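Local coordinates for protein GTP cyclohydrolase 1 type 2 homolog (Escherichia coli, Escherichia coli O157:H7, PDB 1NMO) that is of uncertain function but binds a dinuclear metal centre within a toroidal hexamer and may help degrade radiation-damaged nucleotides, at residues G122-L127 with R167-T172. Sequence-based numbering, arbitrary orientation.
Sequences GEIEPL and RVAWCT
Ala169 meets Ile124 where the connection between strands 118-123 and 128-137, with a classic beta bulge at Ile124-Glu125, passes over the end of strand 165-170, in the six-stranded mixed sheet of this NIF3-family protein. Strand 128-137 runs between the two segments in that sheet, pairing with Gly122 through Trp130 and with Val168 through Gly131, so residues 122-127 reach 167-172 only by side chains and a carbonyl. The CB of Ala169 points at the connection and takes the end of Ile124, CD1 lying 3.6 Å from it. Ile124 reaches across with CG1 beside its own backbone N (chi1 -62°) and CD1 extended beyond (chi2 -176°); Trp130 and Ala182 of helix 179-185 touch both side chains. Trp170 points its CB away from 122-127, its side chain packs on Ala113 of helix 108-116, and its NE1 is hydrogen-bonded to Asn109 O. Cys171 again faces the connection, beside Leu127: its CB is 3.5 Å from Leu127 O, and its SG, trans to N (chi1 -180°), is 3.2 Å from Leu127 O and 4.1 Å from Leu127 CB. Leu127 lies beside the iron ligand Asp101, and Thr172 OG1 is hydrogen-bonded to OE2 of Glu219, whose carboxylate binds both iron ions.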
ATOM      1  N   GLY A 122      21.389  25.507 -32.036  1.00 19.38           N
ATOM      2  CA  GLY A 122      21.684  24.868 -33.311  1.00 19.28           C
ATOM      3  C   GLY A 122      21.076  23.452 -33.391  1.00 20.14           C
ATOM      4  O   GLY A 122      20.132  23.081 -32.672  1.00 19.58           O
ATOM      5  N   GLU A 123      21.578  22.642 -34.307  1.00 19.98           N
ATOM      6  CA  GLU A 123      21.090  21.289 -34.379  1.00 19.90           C
ATOM      7  C   GLU A 123      22.286  20.435 -34.681  1.00 19.36           C
ATOM      8  O   GLU A 123      23.258  20.875 -35.294  1.00 22.07           O
ATOM      9  CB  GLU A 123      19.929  21.115 -35.371  1.00 20.53           C
ATOM     10  CG  GLU A 123      20.213  20.963 -36.816  1.00 22.67           C
ATOM     11  CD  GLU A 123      19.099  20.165 -37.513  1.00 25.33           C
ATOM     12  OE1 GLU A 123      17.895  20.470 -37.350  1.00 25.84           O
ATOM     13  OE2 GLU A 123      19.417  19.200 -38.248  1.00 27.49           O
ATOM     14  N   ILE A 124      22.284  19.254 -34.120  1.00 18.39           N
ATOM     15  CA  ILE A 124      23.361  18.315 -34.307  1.00 18.03           C
ATOM     16  C   ILE A 124      23.019  17.461 -35.551  1.00 19.70           C
ATOM     17  O   ILE A 124      23.891  17.070 -36.326  1.00 21.02           O
ATOM     18  CB  ILE A 124      23.427  17.388 -33.048  1.00 18.02           C
ATOM     19  CG1 ILE A 124      23.735  18.195 -31.790  1.00 16.33           C
ATOM     20  CG2 ILE A 124      24.455  16.309 -33.248  1.00 17.11           C
ATOM     21  CD1 ILE A 124      23.912  17.298 -30.550  1.00 18.57           C
ATOM     22  N   GLU A 125      21.741  17.158 -35.717  1.00 20.38           N
ATOM     23  CA  GLU A 125      21.230  16.344 -36.816  1.00 21.08           C
ATOM     24  C   GLU A 125      19.779  16.779 -36.944  1.00 22.17           C
ATOM     25  O   GLU A 125      19.210  17.419 -36.044  1.00 23.83           O
ATOM     26  CB  GLU A 125      21.178  14.902 -36.412  1.00 22.92           C
ATOM     27  CG  GLU A 125      22.460  14.190 -36.600  1.00 24.97           C
ATOM     28  CD  GLU A 125      22.370  12.771 -35.979  1.00 25.28           C
ATOM     29  OE1 GLU A 125      21.328  12.123 -36.140  1.00 26.47           O
ATOM     30  OE2 GLU A 125      23.338  12.296 -35.354  1.00 25.75           O
ATOM     31  N   PRO A 126      19.123  16.407 -38.040  1.00 21.53           N
ATOM     32  CA  PRO A 126      17.733  16.785 -38.251  1.00 21.16           C
ATOM     33  C   PRO A 126      16.733  16.746 -37.032  1.00 22.00           C
ATOM     34  O   PRO A 126      16.010  17.766 -36.697  1.00 25.22           O
ATOM     35  CB  PRO A 126      17.341  15.857 -39.437  1.00 22.21           C
ATOM     36  CG  PRO A 126      18.556  15.929 -40.319  1.00 19.83           C
ATOM     37  CD  PRO A 126      19.644  15.644 -39.192  1.00 21.06           C
ATOM     38  N   LEU A 127      16.626  15.634 -36.337  1.00 18.91           N
ATOM     39  CA  LEU A 127      15.657  15.719 -35.244  1.00 17.55           C
ATOM     40  C   LEU A 127      16.296  15.883 -33.874  1.00 17.54           C
ATOM     41  O   LEU A 127      15.670  15.509 -32.849  1.00 15.61           O
ATOM     42  CB  LEU A 127      14.868  14.423 -35.217  1.00 18.60           C
ATOM     43  CG  LEU A 127      14.039  14.201 -36.500  1.00 19.16           C
ATOM     44  CD1 LEU A 127      13.758  12.697 -36.655  1.00 18.55           C
ATOM     45  CD2 LEU A 127      12.686  15.030 -36.391  1.00 17.36           C
ATOM     46  N   ARG A 167      25.089  22.472 -21.284  1.00 16.53           N
ATOM     47  CA  ARG A 167      24.813  22.204 -22.700  1.00 17.24           C
ATOM     48  C   ARG A 167      24.050  20.910 -22.782  1.00 16.10           C
ATOM     49  O   ARG A 167      24.436  19.908 -22.191  1.00 19.05           O
ATOM     50  CB  ARG A 167      26.168  22.157 -23.476  1.00 16.77           C
ATOM     51  CG  ARG A 167      26.089  21.734 -24.934  1.00 18.79           C
ATOM     52  CD  ARG A 167      27.521  21.867 -25.579  1.00 22.29           C
ATOM     53  NE  ARG A 167      27.845  23.295 -25.558  1.00 23.77           N
ATOM     54  CZ  ARG A 167      28.349  23.966 -26.587  1.00 24.71           C
ATOM     55  NH1 ARG A 167      28.620  23.318 -27.726  1.00 24.87           N
ATOM     56  NH2 ARG A 167      28.479  25.311 -26.499  1.00 24.74           N
ATOM     57  N   VAL A 168      22.964  20.927 -23.523  1.00 16.29           N
ATOM     58  CA  VAL A 168      22.052  19.785 -23.626  1.00 15.98           C
ATOM     59  C   VAL A 168      21.634  19.447 -25.072  1.00 16.02           C
ATOM     60  O   VAL A 168      21.771  20.295 -25.978  1.00 14.24           O
ATOM     61  CB  VAL A 168      20.792  20.189 -22.859  1.00 16.59           C
ATOM     62  CG1 VAL A 168      19.757  19.144 -22.984  1.00 15.58           C
ATOM     63  CG2 VAL A 168      21.147  20.386 -21.413  1.00 17.12           C
ATOM     64  N   ALA A 169      21.210  18.212 -25.359  1.00 14.01           N
ATOM     65  CA  ALA A 169      20.676  18.030 -26.724  1.00 13.73           C
ATOM     66  C   ALA A 169      19.444  17.159 -26.431  1.00 14.88           C
ATOM     67  O   ALA A 169      19.346  16.601 -25.337  1.00 16.09           O
ATOM     68  CB  ALA A 169      21.666  17.348 -27.679  1.00 12.21           C
ATOM     69  N   TRP A 170      18.507  17.002 -27.355  1.00 14.24           N
ATOM     70  CA  TRP A 170      17.344  16.247 -26.990  1.00 13.17           C
ATOM     71  C   TRP A 170      16.626  15.830 -28.219  1.00 14.04           C
ATOM     72  O   TRP A 170      16.906  16.377 -29.290  1.00 15.98           O
ATOM     73  CB  TRP A 170      16.438  17.136 -26.152  1.00 11.98           C
ATOM     74  CG  TRP A 170      15.899  18.377 -26.845  1.00 12.82           C
ATOM     75  CD1 TRP A 170      14.720  18.509 -27.504  1.00 14.50           C
ATOM     76  CD2 TRP A 170      16.566  19.660 -26.968  1.00 13.96           C
ATOM     77  NE1 TRP A 170      14.600  19.783 -28.037  1.00 14.61           N
ATOM     78  CE2 TRP A 170      15.712  20.508 -27.721  1.00 14.20           C
ATOM     79  CE3 TRP A 170      17.812  20.169 -26.511  1.00 14.24           C
ATOM     80  CZ2 TRP A 170      16.051  21.843 -28.021  1.00 14.45           C
ATOM     81  CZ3 TRP A 170      18.168  21.509 -26.815  1.00 11.55           C
ATOM     82  CH2 TRP A 170      17.290  22.317 -27.558  1.00 14.07           C
ATOM     83  N   CYS A 171      15.720  14.867 -28.089  1.00 12.76           N
ATOM     84  CA  CYS A 171      14.873  14.465 -29.223  1.00 14.63           C
ATOM     85  C   CYS A 171      13.645  13.960 -28.507  1.00 12.69           C
ATOM     86  O   CYS A 171      13.803  13.080 -27.709  1.00 13.03           O
ATOM     87  CB  CYS A 171      15.472  13.320 -30.069  1.00 12.64           C
ATOM     88  SG  CYS A 171      14.339  12.894 -31.463  1.00 18.25           S
ATOM     89  N   THR A 172      12.445  14.502 -28.742  1.00 12.25           N
ATOM     90  CA  THR A 172      11.310  13.986 -28.029  1.00 13.40           C
ATOM     91  C   THR A 172      10.887  12.533 -28.532  1.00 14.02           C
ATOM     92  O   THR A 172      11.259  12.094 -29.599  1.00 12.36           O
ATOM     93  CB  THR A 172      10.073  14.888 -28.209  1.00 14.90           C
ATOM     94  OG1 THR A 172       9.664  14.786 -29.584  1.00 16.42           O
ATOM     95  CG2 THR A 172      10.330  16.362 -27.747  1.00 11.18           C
TER